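Local coordinates for tail spike protein gp49 (Pseudomonas phage LKA1, PDB 4RU4) that forms the trimeric tailspike of the phage and cleaves the O-specific polysaccharide of Pseudomonas as a lyase, probably during entry into the host, at residues S138-V143 / N179-R184; G215-M220 / T239-A244; V519-A524 / V589-N594. All coordinates share one frame; numbering follows the deposited sequence.

Contact 1: residues S138-V143 / N179-R184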
ATOM      1  N   SER B 138     -39.916  19.374  -4.290  1.00 18.03           N
ATOM      2  CA  SER B 138     -40.419  20.393  -3.367  1.00 19.03           C
ATOM      3  C   SER B 138     -39.379  20.572  -2.270  1.00 20.49           C
ATOM      4  O   SER B 138     -38.381  19.845  -2.258  1.00 16.08           O
ATOM      5  CB  SER B 138     -41.775  19.979  -2.779  1.00 20.20           C
ATOM      6  OG  SER B 138     -41.658  18.840  -1.940  1.00 19.85           O
ATOM      7  N   THR B 139     -39.596  21.518  -1.358  1.00 16.98           N
ATOM      8  CA  THR B 139     -38.551  21.875  -0.377  1.00 20.08           C
ATOM      9  C   THR B 139     -38.043  20.693   0.464  1.00 20.26           C
ATOM     10  O   THR B 139     -38.818  20.115   1.215  1.00 19.74           O
ATOM     11  CB  THR B 139     -39.092  22.915   0.642  1.00 29.57           C
ATOM     12  OG1 THR B 139     -39.547  24.077  -0.051  1.00 28.56           O
ATOM     13  CG2 THR B 139     -38.002  23.307   1.634  1.00 29.09           C
ATOM     14  N   PRO B 140     -36.742  20.336   0.350  1.00 17.50           N
ATOM     15  CA  PRO B 140     -36.237  19.198   1.129  1.00 15.60           C
ATOM     16  C   PRO B 140     -35.733  19.595   2.506  1.00 14.94           C
ATOM     17  O   PRO B 140     -35.102  20.644   2.643  1.00 16.27           O
ATOM     18  CB  PRO B 140     -35.058  18.699   0.288  1.00 14.97           C
ATOM     19  CG  PRO B 140     -34.547  19.929  -0.392  1.00 16.11           C
ATOM     20  CD  PRO B 140     -35.771  20.780  -0.666  1.00 16.22           C
ATOM     21  N   ASN B 141     -35.984  18.754   3.509  1.00 12.73           N
ATOM     22  CA  ASN B 141     -35.494  19.037   4.852  1.00 12.99           C
ATOM     23  C   ASN B 141     -34.037  18.577   5.001  1.00 15.11           C
ATOM     24  O   ASN B 141     -33.749  17.591   5.694  1.00 14.30           O
ATOM     25  CB  ASN B 141     -36.383  18.391   5.922  1.00 16.92           C
ATOM     26  CG  ASN B 141     -35.962  18.775   7.327  1.00 17.88           C
ATOM     27  OD1 ASN B 141     -35.490  19.880   7.550  1.00 20.69           O
ATOM     28  ND2 ASN B 141     -36.083  17.842   8.274  1.00 18.63           N
ATOM     29  N   LEU B 142     -33.136  19.307   4.335  1.00 14.88           N
ATOM     30  CA  LEU B 142     -31.710  18.967   4.283  1.00 16.12           C
ATOM     31  C   LEU B 142     -30.845  20.210   4.502  1.00 15.36           C
ATOM     32  O   LEU B 142     -31.208  21.294   4.051  1.00 16.61           O
ATOM     33  CB  LEU B 142     -31.374  18.358   2.916  1.00 12.98           C
ATOM     34  CG  LEU B 142     -32.009  17.006   2.595  1.00  8.09           C
ATOM     35  CD1 LEU B 142     -31.751  16.641   1.146  1.00  8.02           C
ATOM     36  CD2 LEU B 142     -31.423  15.931   3.526  1.00  7.83           C
ATOM     37  N   VAL B 143     -29.726  20.047   5.207  1.00 12.85           N
ATOM     38  CA  VAL B 143     -28.677  21.071   5.282  1.00 14.01           C
ATOM     39  C   VAL B 143     -27.317  20.440   4.986  1.00 13.82           C
ATOM     40  O   VAL B 143     -27.194  19.201   4.930  1.00  9.79           O
ATOM     41  CB  VAL B 143     -28.605  21.771   6.675  1.00 14.74           C
ATOM     42  CG1 VAL B 143     -29.872  22.556   6.959  1.00 17.41           C
ATOM     43  CG2 VAL B 143     -28.320  20.762   7.800  1.00 15.57           C
ATOM     44  N   ASN B 179     -35.059  24.341  -4.126  1.00 17.62           N
ATOM     45  CA  ASN B 179     -35.247  22.900  -4.263  1.00 20.10           C
ATOM     46  C   ASN B 179     -34.017  22.152  -4.768  1.00 17.42           C
ATOM     47  O   ASN B 179     -34.043  20.933  -4.938  1.00 15.87           O
ATOM     48  CB  ASN B 179     -36.434  22.608  -5.172  1.00 23.22           C
ATOM     49  CG  ASN B 179     -37.730  22.960  -4.525  1.00 23.95           C
ATOM     50  OD1 ASN B 179     -37.787  23.135  -3.310  1.00 26.26           O
ATOM     51  ND2 ASN B 179     -38.788  23.067  -5.319  1.00 23.58           N
ATOM     52  N   THR B 180     -32.946  22.895  -5.002  1.00 14.49           N
ATOM     53  CA  THR B 180     -31.728  22.333  -5.560  1.00 17.65           C
ATOM     54  C   THR B 180     -30.729  21.969  -4.474  1.00 16.09           C
ATOM     55  O   THR B 180     -30.323  22.822  -3.683  1.00 18.26           O
ATOM     56  CB  THR B 180     -31.061  23.341  -6.485  1.00 21.11           C
ATOM     57  OG1 THR B 180     -31.981  23.701  -7.524  1.00 21.08           O
ATOM     58  CG2 THR B 180     -29.792  22.744  -7.098  1.00 21.25           C
ATOM     59  N   VAL B 181     -30.311  20.710  -4.466  1.00 13.80           N
ATOM     60  CA  VAL B 181     -29.341  20.227  -3.493  1.00 11.69           C
ATOM     61  C   VAL B 181     -28.045  19.779  -4.197  1.00 13.32           C
ATOM     62  O   VAL B 181     -28.040  18.882  -5.055  1.00 11.75           O
ATOM     63  CB  VAL B 181     -29.948  19.077  -2.676  1.00  9.83           C
ATOM     64  CG1 VAL B 181     -28.902  18.445  -1.750  1.00  7.84           C
ATOM     65  CG2 VAL B 181     -31.160  19.583  -1.893  1.00 12.76           C
ATOM     66  N   THR B 182     -26.939  20.419  -3.858  1.00 13.59           N
ATOM     67  CA  THR B 182     -25.672  20.004  -4.433  1.00  9.17           C
ATOM     68  C   THR B 182     -25.015  19.021  -3.460  1.00  9.11           C
ATOM     69  O   THR B 182     -25.287  19.045  -2.263  1.00 10.74           O
ATOM     70  CB  THR B 182     -24.726  21.203  -4.753  1.00 12.55           C
ATOM     71  OG1 THR B 182     -24.548  22.031  -3.589  1.00 10.58           O
ATOM     72  CG2 THR B 182     -25.293  22.067  -5.915  1.00 13.85           C
ATOM     73  N   ILE B 183     -24.154  18.152  -3.971  1.00  7.07           N
ATOM     74  CA  ILE B 183     -23.618  17.080  -3.133  1.00 10.19           C
ATOM     75  C   ILE B 183     -22.103  17.074  -3.202  1.00  8.05           C
ATOM     76  O   ILE B 183     -21.505  17.687  -4.113  1.00  7.57           O
ATOM     77  CB  ILE B 183     -24.192  15.709  -3.548  1.00 10.99           C
ATOM     78  CG1 ILE B 183     -23.792  15.367  -4.999  1.00 11.15           C
ATOM     79  CG2 ILE B 183     -25.719  15.702  -3.346  1.00  7.20           C
ATOM     80  CD1 ILE B 183     -24.491  14.140  -5.579  1.00  8.70           C
ATOM     81  N   ARG B 184     -21.481  16.402  -2.237  1.00  6.56           N
ATOM     82  CA  ARG B 184     -20.039  16.500  -2.069  1.00  6.16           C
ATOM     83  C   ARG B 184     -19.169  15.583  -2.959  1.00  9.52           C
ATOM     84  O   ARG B 184     -17.983  15.846  -3.115  1.00 10.85           O
ATOM     85  CB  ARG B 184     -19.671  16.345  -0.585  1.00  8.71           C
ATOM     86  CG  ARG B 184     -20.217  17.484   0.273  1.00  9.99           C
ATOM     87  CD  ARG B 184     -19.949  17.290   1.767  1.00  8.89           C
ATOM     88  NE  ARG B 184     -20.172  18.578   2.436  1.00 11.77           N
ATOM     89  CZ  ARG B 184     -20.222  18.724   3.755  1.00 11.86           C
ATOM     90  NH1 ARG B 184     -20.069  17.668   4.522  1.00 10.51           N
ATOM     91  NH2 ARG B 184     -20.410  19.913   4.305  1.00 10.27           N
TER
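Pro140 and Val181 meet where the loop after strand 133-135 folds back over strand 180-183, in a small beta domain of the Ig-like tailspike type. CG of the proline ring lies 3.7 Å from Val181 CG2, the ring and the isopropyl group lying alongside with opposite senses. Leu142 reaches the same methyl more distantly, CD1 to Val181 CG2 4.3 Å. In Val181, CG1 is anti to the backbone N (chi1 174°), and CG2, beside that N, is the methyl that meets both. The Asn179 amide lies against the peptide entering Thr139: OD1 comes within 3.2 Å of Ser138 C and stands 3.1 Å from Thr139 N, at an angle too poor for a hydrogen bond. No hydrogen bond joins the two segments, so the loop rests on the strand by these contacts.

Around this first shell, Phe136 touches both Leu142 and Val181, while Leu121 and Phe148 also pack on Leu142. Backbone bonds between Asn179 and Phe136 and between Val181 and Ile134 pair this region with 133-135. Between Pro140 and Leu142 the loop makes an inverse gamma turn centred on Asn141, closed by a weak bond from Leu142 N to Pro140 O at 2.9 Å.

Contact 2: residues G215-M220 / T239-A244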
ATOM      1  N   GLY B 215     -20.982 -14.136  22.373  1.00  8.78           N
ATOM      2  CA  GLY B 215     -22.337 -14.250  21.859  1.00 11.39           C
ATOM      3  C   GLY B 215     -23.013 -15.611  21.975  1.00 14.54           C
ATOM      4  O   GLY B 215     -24.229 -15.697  22.171  1.00 14.82           O
ATOM      5  N   GLY B 216     -22.239 -16.679  21.851  1.00 15.67           N
ATOM      6  CA  GLY B 216     -22.809 -18.013  21.898  1.00 16.45           C
ATOM      7  C   GLY B 216     -23.533 -18.378  20.607  1.00 15.30           C
ATOM      8  O   GLY B 216     -23.277 -17.819  19.528  1.00 12.86           O
ATOM      9  N   THR B 217     -24.485 -19.294  20.732  1.00  9.37           N
ATOM     10  CA  THR B 217     -25.116 -19.909  19.581  1.00 11.63           C
ATOM     11  C   THR B 217     -26.455 -19.321  19.210  1.00 12.38           C
ATOM     12  O   THR B 217     -26.964 -19.612  18.132  1.00 14.43           O
ATOM     13  CB  THR B 217     -25.359 -21.406  19.835  1.00 16.66           C
ATOM     14  OG1 THR B 217     -26.167 -21.547  21.016  1.00 16.80           O
ATOM     15  CG2 THR B 217     -24.013 -22.143  20.024  1.00 13.40           C
ATOM     16  N   VAL B 218     -27.053 -18.504  20.079  1.00  9.52           N
ATOM     17  CA  VAL B 218     -28.421 -18.021  19.794  1.00 10.66           C
ATOM     18  C   VAL B 218     -28.575 -16.762  18.908  1.00  9.84           C
ATOM     19  O   VAL B 218     -29.371 -16.766  17.957  1.00  9.89           O
ATOM     20  CB  VAL B 218     -29.259 -17.833  21.100  1.00  9.86           C
ATOM     21  CG1 VAL B 218     -30.666 -17.340  20.744  1.00 10.71           C
ATOM     22  CG2 VAL B 218     -29.320 -19.162  21.880  1.00 12.01           C
ATOM     23  N   PRO B 219     -27.866 -15.669  19.241  1.00 10.76           N
ATOM     24  CA  PRO B 219     -28.043 -14.406  18.498  1.00  9.38           C
ATOM     25  C   PRO B 219     -27.661 -14.567  17.041  1.00 12.62           C
ATOM     26  O   PRO B 219     -26.697 -15.263  16.796  1.00 11.67           O
ATOM     27  CB  PRO B 219     -27.044 -13.459  19.177  1.00  9.91           C
ATOM     28  CG  PRO B 219     -26.833 -14.059  20.567  1.00 13.20           C
ATOM     29  CD  PRO B 219     -26.844 -15.535  20.297  1.00  8.92           C
ATOM     30  N   MET B 220     -28.388 -13.956  16.103  1.00 10.47           N
ATOM     31  CA  MET B 220     -27.922 -13.935  14.717  1.00 10.59           C
ATOM     32  C   MET B 220     -26.700 -13.074  14.572  1.00  9.48           C
ATOM     33  O   MET B 220     -25.792 -13.415  13.815  1.00  9.79           O
ATOM     34  CB  MET B 220     -28.980 -13.387  13.763  1.00 12.61           C
ATOM     35  CG  MET B 220     -30.250 -14.189  13.754  1.00 20.00           C
ATOM     36  SD  MET B 220     -31.012 -14.134  12.129  1.00 49.32           S
ATOM     37  CE  MET B 220     -31.230 -12.378  11.881  1.00 48.47           C
ATOM     38  N   THR B 239     -17.149 -12.906  19.877  1.00  7.97           N
ATOM     39  CA  THR B 239     -17.216 -14.288  19.435  1.00 10.49           C
ATOM     40  C   THR B 239     -18.676 -14.678  19.336  1.00 11.70           C
ATOM     41  O   THR B 239     -19.536 -14.100  20.015  1.00 11.41           O
ATOM     42  CB  THR B 239     -16.490 -15.269  20.389  1.00 11.50           C
ATOM     43  OG1 THR B 239     -17.184 -15.331  21.648  1.00  9.92           O
ATOM     44  CG2 THR B 239     -15.042 -14.840  20.587  1.00 12.10           C
ATOM     45  N   LEU B 240     -18.960 -15.642  18.480  1.00  7.50           N
ATOM     46  CA  LEU B 240     -20.335 -15.995  18.186  1.00  9.99           C
ATOM     47  C   LEU B 240     -20.265 -17.329  17.484  1.00 12.67           C
ATOM     48  O   LEU B 240     -19.197 -17.720  17.000  1.00  8.86           O
ATOM     49  CB  LEU B 240     -20.970 -14.953  17.255  1.00 11.73           C
ATOM     50  CG  LEU B 240     -22.457 -15.083  16.905  1.00 12.78           C
ATOM     51  CD1 LEU B 240     -23.303 -14.773  18.126  1.00 13.55           C
ATOM     52  CD2 LEU B 240     -22.837 -14.198  15.741  1.00 10.90           C
ATOM     53  N   ALA B 241     -21.393 -18.030  17.447  1.00  9.04           N
ATOM     54  CA  ALA B 241     -21.509 -19.250  16.654  1.00 10.25           C
ATOM     55  C   ALA B 241     -22.842 -19.163  15.938  1.00  9.31           C
ATOM     56  O   ALA B 241     -23.756 -19.919  16.232  1.00 10.18           O
ATOM     57  CB  ALA B 241     -21.472 -20.467  17.550  1.00  7.97           C
ATOM     58  N   ASN B 242     -22.943 -18.209  15.026  1.00 10.74           N
ATOM     59  CA  ASN B 242     -24.174 -17.952  14.303  1.00 12.27           C
ATOM     60  C   ASN B 242     -23.916 -17.192  12.992  1.00 11.59           C
ATOM     61  O   ASN B 242     -22.969 -17.521  12.255  1.00  9.68           O
ATOM     62  CB  ASN B 242     -25.194 -17.235  15.203  1.00 11.24           C
ATOM     63  CG  ASN B 242     -26.653 -17.534  14.802  1.00 12.44           C
ATOM     64  OD1 ASN B 242     -27.158 -17.025  13.796  1.00 13.17           O
ATOM     65  ND2 ASN B 242     -27.334 -18.344  15.608  1.00 16.35           N
ATOM     66  N   ASN B 243     -24.738 -16.191  12.677  1.00  9.89           N
ATOM     67  CA  ASN B 243     -24.698 -15.613  11.327  1.00  9.20           C
ATOM     68  C   ASN B 243     -23.674 -14.514  11.061  1.00  8.51           C
ATOM     69  O   ASN B 243     -23.012 -14.553  10.031  1.00  9.76           O
ATOM     70  CB  ASN B 243     -26.086 -15.152  10.869  1.00 11.03           C
ATOM     71  CG  ASN B 243     -26.198 -15.085   9.338  1.00 14.50           C
ATOM     72  OD1 ASN B 243     -26.097 -16.101   8.652  1.00 17.90           O
ATOM     73  ND2 ASN B 243     -26.383 -13.892   8.812  1.00 14.74           N
ATOM     74  N   ALA B 244     -23.536 -13.535  11.962  1.00  6.62           N
ATOM     75  CA  ALA B 244     -22.608 -12.413  11.726  1.00  7.63           C
ATOM     76  C   ALA B 244     -22.059 -11.862  13.017  1.00  8.89           C
ATOM     77  O   ALA B 244     -22.825 -11.463  13.887  1.00  6.44           O
ATOM     78  CB  ALA B 244     -23.290 -11.293  10.957  1.00 10.65           C
TER
HETATM   79  O   HOH W   1     -19.248 -17.165  21.557  1.00 12.41           O
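Asn242 and Thr217 join neighbouring turns of the right-handed parallel beta-helix, the pectin lyase-like fold, at a corner where both segments leave their strands. Backbone bonds set the spacing: Gly215 N donates to Thr239 O at 2.8 Å, continuing the pairing of strands 212-214 and 237-240, and Ala241 N donates to Gly216 O. Further on, Met220 O takes Ala244 N at 2.9 Å and, weakly, Asn243 N, so one carbonyl receives two donors as the chain turns toward the next strand.

A water accepts from Gly216 N and also bonds Thr239 OG1, adding a bridge beside the Gly215-Thr239 bond.

The methyls of Leu240 pack against backbone carbonyls, CD1 3.4 Å from Gly216 O and CD2 facing Met220 O. Apolar carbon pairs are Leu240 CD1 with Pro219 CB at 4.1 Å and Thr217 CG2 with Ala241 CB at 3.9 Å. Val111, Pro102 and Phe106 also pack on Pro219.

The side-chain amide of Asn242 lies under the bend of 217-220. CG, turned roughly anti to the backbone N (chi1 -152°), carries the amide under Pro219 O. ND2 reaches Thr217 O at 2.8 Å, with that oxygen almost in the amide plane but the nitrogen above the plane of the carbonyl.

Contact 3: residues V519-A524 / V589-N594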
ATOM      1  N   VAL B 519      21.374 -19.342 -33.466  1.00  9.43           N
ATOM      2  CA  VAL B 519      21.576 -20.728 -33.887  1.00  7.80           C
ATOM      3  C   VAL B 519      22.653 -20.833 -34.968  1.00  9.55           C
ATOM      4  O   VAL B 519      22.555 -20.201 -36.022  1.00 10.39           O
ATOM      5  CB  VAL B 519      20.250 -21.350 -34.393  1.00 10.64           C
ATOM      6  CG1 VAL B 519      20.495 -22.761 -34.973  1.00 11.06           C
ATOM      7  CG2 VAL B 519      19.218 -21.384 -33.266  1.00 11.27           C
ATOM      8  N   GLN B 520      23.695 -21.613 -34.700  1.00 10.62           N
ATOM      9  CA  GLN B 520      24.778 -21.732 -35.658  1.00 13.42           C
ATOM     10  C   GLN B 520      24.383 -22.681 -36.789  1.00 14.70           C
ATOM     11  O   GLN B 520      23.788 -23.734 -36.537  1.00 16.78           O
ATOM     12  CB  GLN B 520      26.060 -22.217 -34.990  1.00 15.22           C
ATOM     13  CG  GLN B 520      27.188 -22.402 -35.971  1.00 18.53           C
ATOM     14  CD  GLN B 520      28.484 -22.691 -35.283  1.00 17.76           C
ATOM     15  OE1 GLN B 520      29.153 -21.787 -34.797  1.00 22.00           O
ATOM     16  NE2 GLN B 520      28.836 -23.956 -35.210  1.00 17.85           N
ATOM     17  N   VAL B 521      24.687 -22.302 -38.032  1.00 10.78           N
ATOM     18  CA  VAL B 521      24.551 -23.213 -39.171  1.00  9.59           C
ATOM     19  C   VAL B 521      25.851 -23.212 -39.979  1.00 11.50           C
ATOM     20  O   VAL B 521      26.522 -22.207 -40.063  1.00 16.20           O
ATOM     21  CB  VAL B 521      23.360 -22.865 -40.108  1.00 12.11           C
ATOM     22  CG1 VAL B 521      22.026 -22.930 -39.347  1.00 11.07           C
ATOM     23  CG2 VAL B 521      23.543 -21.482 -40.779  1.00  8.43           C
ATOM     24  N   THR B 522      26.188 -24.350 -40.564  1.00  9.65           N
ATOM     25  CA  THR B 522      27.356 -24.441 -41.434  1.00 11.89           C
ATOM     26  C   THR B 522      26.888 -24.750 -42.849  1.00 14.75           C
ATOM     27  O   THR B 522      26.126 -25.711 -43.080  1.00 12.99           O
ATOM     28  CB  THR B 522      28.309 -25.536 -40.951  1.00 14.32           C
ATOM     29  OG1 THR B 522      28.671 -25.268 -39.587  1.00 18.41           O
ATOM     30  CG2 THR B 522      29.573 -25.596 -41.832  1.00 12.83           C
ATOM     31  N   THR B 523      27.311 -23.919 -43.795  1.00 10.81           N
ATOM     32  CA  THR B 523      26.966 -24.157 -45.187  1.00 13.26           C
ATOM     33  C   THR B 523      27.614 -25.449 -45.731  1.00 14.42           C
ATOM     34  O   THR B 523      28.604 -25.949 -45.191  1.00 11.31           O
ATOM     35  CB  THR B 523      27.327 -22.944 -46.065  1.00 12.13           C
ATOM     36  OG1 THR B 523      28.712 -22.612 -45.889  1.00  8.62           O
ATOM     37  CG2 THR B 523      26.457 -21.745 -45.668  1.00 11.26           C
ATOM     38  N   ALA B 524      27.015 -26.012 -46.772  1.00 12.13           N
ATOM     39  CA  ALA B 524      27.624 -27.138 -47.482  1.00 12.99           C
ATOM     40  C   ALA B 524      27.876 -26.719 -48.921  1.00 13.96           C
ATOM     41  O   ALA B 524      27.049 -26.019 -49.506  1.00 15.41           O
ATOM     42  CB  ALA B 524      26.706 -28.364 -47.442  1.00 12.35           C
ATOM     43  N   VAL B 589      31.248 -22.974 -44.122  1.00 12.95           N
ATOM     44  CA  VAL B 589      31.635 -22.117 -42.991  1.00 10.26           C
ATOM     45  C   VAL B 589      30.463 -21.828 -42.069  1.00 10.41           C
ATOM     46  O   VAL B 589      29.304 -21.968 -42.457  1.00 10.93           O
ATOM     47  CB  VAL B 589      32.223 -20.751 -43.447  1.00 11.33           C
ATOM     48  CG1 VAL B 589      33.549 -20.955 -44.235  1.00 14.87           C
ATOM     49  CG2 VAL B 589      31.234 -19.997 -44.288  1.00 11.08           C
ATOM     50  N   THR B 590      30.763 -21.394 -40.852  1.00 10.04           N
ATOM     51  CA  THR B 590      29.718 -21.139 -39.880  1.00 10.12           C
ATOM     52  C   THR B 590      29.037 -19.793 -40.113  1.00 12.58           C
ATOM     53  O   THR B 590      29.627 -18.881 -40.664  1.00 13.82           O
ATOM     54  CB  THR B 590      30.282 -21.152 -38.465  1.00  8.88           C
ATOM     55  OG1 THR B 590      31.310 -20.157 -38.368  1.00 13.25           O
ATOM     56  CG2 THR B 590      30.886 -22.536 -38.174  1.00  9.68           C
ATOM     57  N   ASN B 591      27.781 -19.711 -39.693  1.00 10.86           N
ATOM     58  CA  ASN B 591      26.985 -18.498 -39.723  1.00  9.79           C
ATOM     59  C   ASN B 591      26.107 -18.553 -38.485  1.00  8.28           C
ATOM     60  O   ASN B 591      25.713 -19.642 -38.060  1.00 12.45           O
ATOM     61  CB  ASN B 591      26.066 -18.470 -40.947  1.00  9.62           C
ATOM     62  CG  ASN B 591      26.810 -18.697 -42.251  1.00 14.02           C
ATOM     63  OD1 ASN B 591      27.054 -17.758 -43.017  1.00 13.33           O
ATOM     64  ND2 ASN B 591      27.172 -19.957 -42.513  1.00 11.95           N
ATOM     65  N   GLN B 592      25.781 -17.400 -37.906  1.00  8.67           N
ATOM     66  CA  GLN B 592      24.851 -17.367 -36.780  1.00  9.15           C
ATOM     67  C   GLN B 592      23.498 -16.837 -37.250  1.00 10.48           C
ATOM     68  O   GLN B 592      23.405 -15.679 -37.682  1.00 11.65           O
ATOM     69  CB  GLN B 592      25.392 -16.464 -35.653  1.00  9.74           C
ATOM     70  CG  GLN B 592      26.702 -16.918 -35.037  1.00 13.04           C
ATOM     71  CD  GLN B 592      26.578 -18.250 -34.295  1.00 17.75           C
ATOM     72  OE1 GLN B 592      25.497 -18.656 -33.915  1.00 19.07           O
ATOM     73  NE2 GLN B 592      27.685 -18.921 -34.102  1.00 22.66           N
ATOM     74  N   LEU B 593      22.466 -17.676 -37.185  1.00  9.23           N
ATOM     75  CA  LEU B 593      21.108 -17.243 -37.474  1.00  9.27           C
ATOM     76  C   LEU B 593      20.466 -16.705 -36.181  1.00  9.46           C
ATOM     77  O   LEU B 593      20.196 -17.460 -35.249  1.00  6.84           O
ATOM     78  CB  LEU B 593      20.276 -18.379 -38.105  1.00  8.52           C
ATOM     79  CG  LEU B 593      20.857 -18.905 -39.434  1.00  8.79           C
ATOM     80  CD1 LEU B 593      19.851 -19.833 -40.155  1.00  9.08           C
ATOM     81  CD2 LEU B 593      21.269 -17.736 -40.336  1.00 11.18           C
ATOM     82  N   ASN B 594      20.303 -15.389 -36.120  1.00  7.59           N
ATOM     83  CA  ASN B 594      19.723 -14.700 -34.963  1.00  6.60           C
ATOM     84  C   ASN B 594      18.213 -14.599 -35.176  1.00 10.23           C
ATOM     85  O   ASN B 594      17.749 -13.895 -36.087  1.00 10.03           O
ATOM     86  CB  ASN B 594      20.269 -13.268 -34.867  1.00  6.81           C
ATOM     87  CG  ASN B 594      21.741 -13.198 -34.462  1.00  9.43           C
ATOM     88  OD1 ASN B 594      22.086 -12.477 -33.531  1.00  8.12           O
ATOM     89  ND2 ASN B 594      22.613 -13.940 -35.168  1.00  7.56           N
TER
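Val519 and Leu593 form a hydrogen-bonded pair in an antiparallel sheet of the C-terminal domain, which resembles the Ig-like domains of tailspike proteins. Strand 590-600 lies between 510-522 and 545-551, and the axes of the two short segments approach to 4.5 Å.

Backbone bonds run in both directions at the hydrogen-bonded pairs. Val519 N reaches Leu593 O at 2.8 Å, almost straight at 177°, and Leu593 N returns to Val519 O. Val521 and Asn591 repeat the exchange, and Thr523 N donates to Val589 O. At the non-hydrogen-bonded positions, CA-H...O contacts fill in, such as Gln520 CA to Asn591 O at 3.3 Å.

Val519, Val521, Asn591 and Leu593 share one face. Val521 and Leu593 cross at about a right angle, with CG1 of the valine 3.9 Å from CD1 of the leucine. Val530 and Ala532 of strand 529-535 and Leu575 of strand 572-578 pack on this face.

Gln520, Thr522, Thr590 and Gln592 carry the other face. Gln520 extends obliquely over Thr590, its CD 3.8 Å from the threonine CG2. Gln592, bent at chi2, folds toward Gln520 CB, and the two amide planes stand 50° apart.

Among polar side chains, Asn591 gives a weak ND2 bond to Val521 O, while its OD1 is satisfied by Lys550. Asn594 bonds Val546 and Gln547 of a neighbouring subunit. Thr523 OG1, held between its own N and carbonyl carbon, also bonds Ser587 O and accepts from Val589 N at 3.1 Å, the N-H...O angle being 167°.

In the fold
From the N terminus, the chain first winds strands of the beta-helix, then leaves it for a laterally projecting Ig-like domain, where contact 1 closes a loop of 35 residues. Returning to the helix, it makes contact 2 across only 18 intervening residues, about one coil, joining successive turns. Many further coils follow before contact 3 closes a loop of 64 residues in the C-terminal domain, pairing strands 510-522 and 590-600. The three closures run in series, and none nests within or crosses another. Contacts 1 and 2 have centres about 41 Å apart, whereas contact 3 lies beyond the chain's centre, its own centre about 75 Å from that of contact 2.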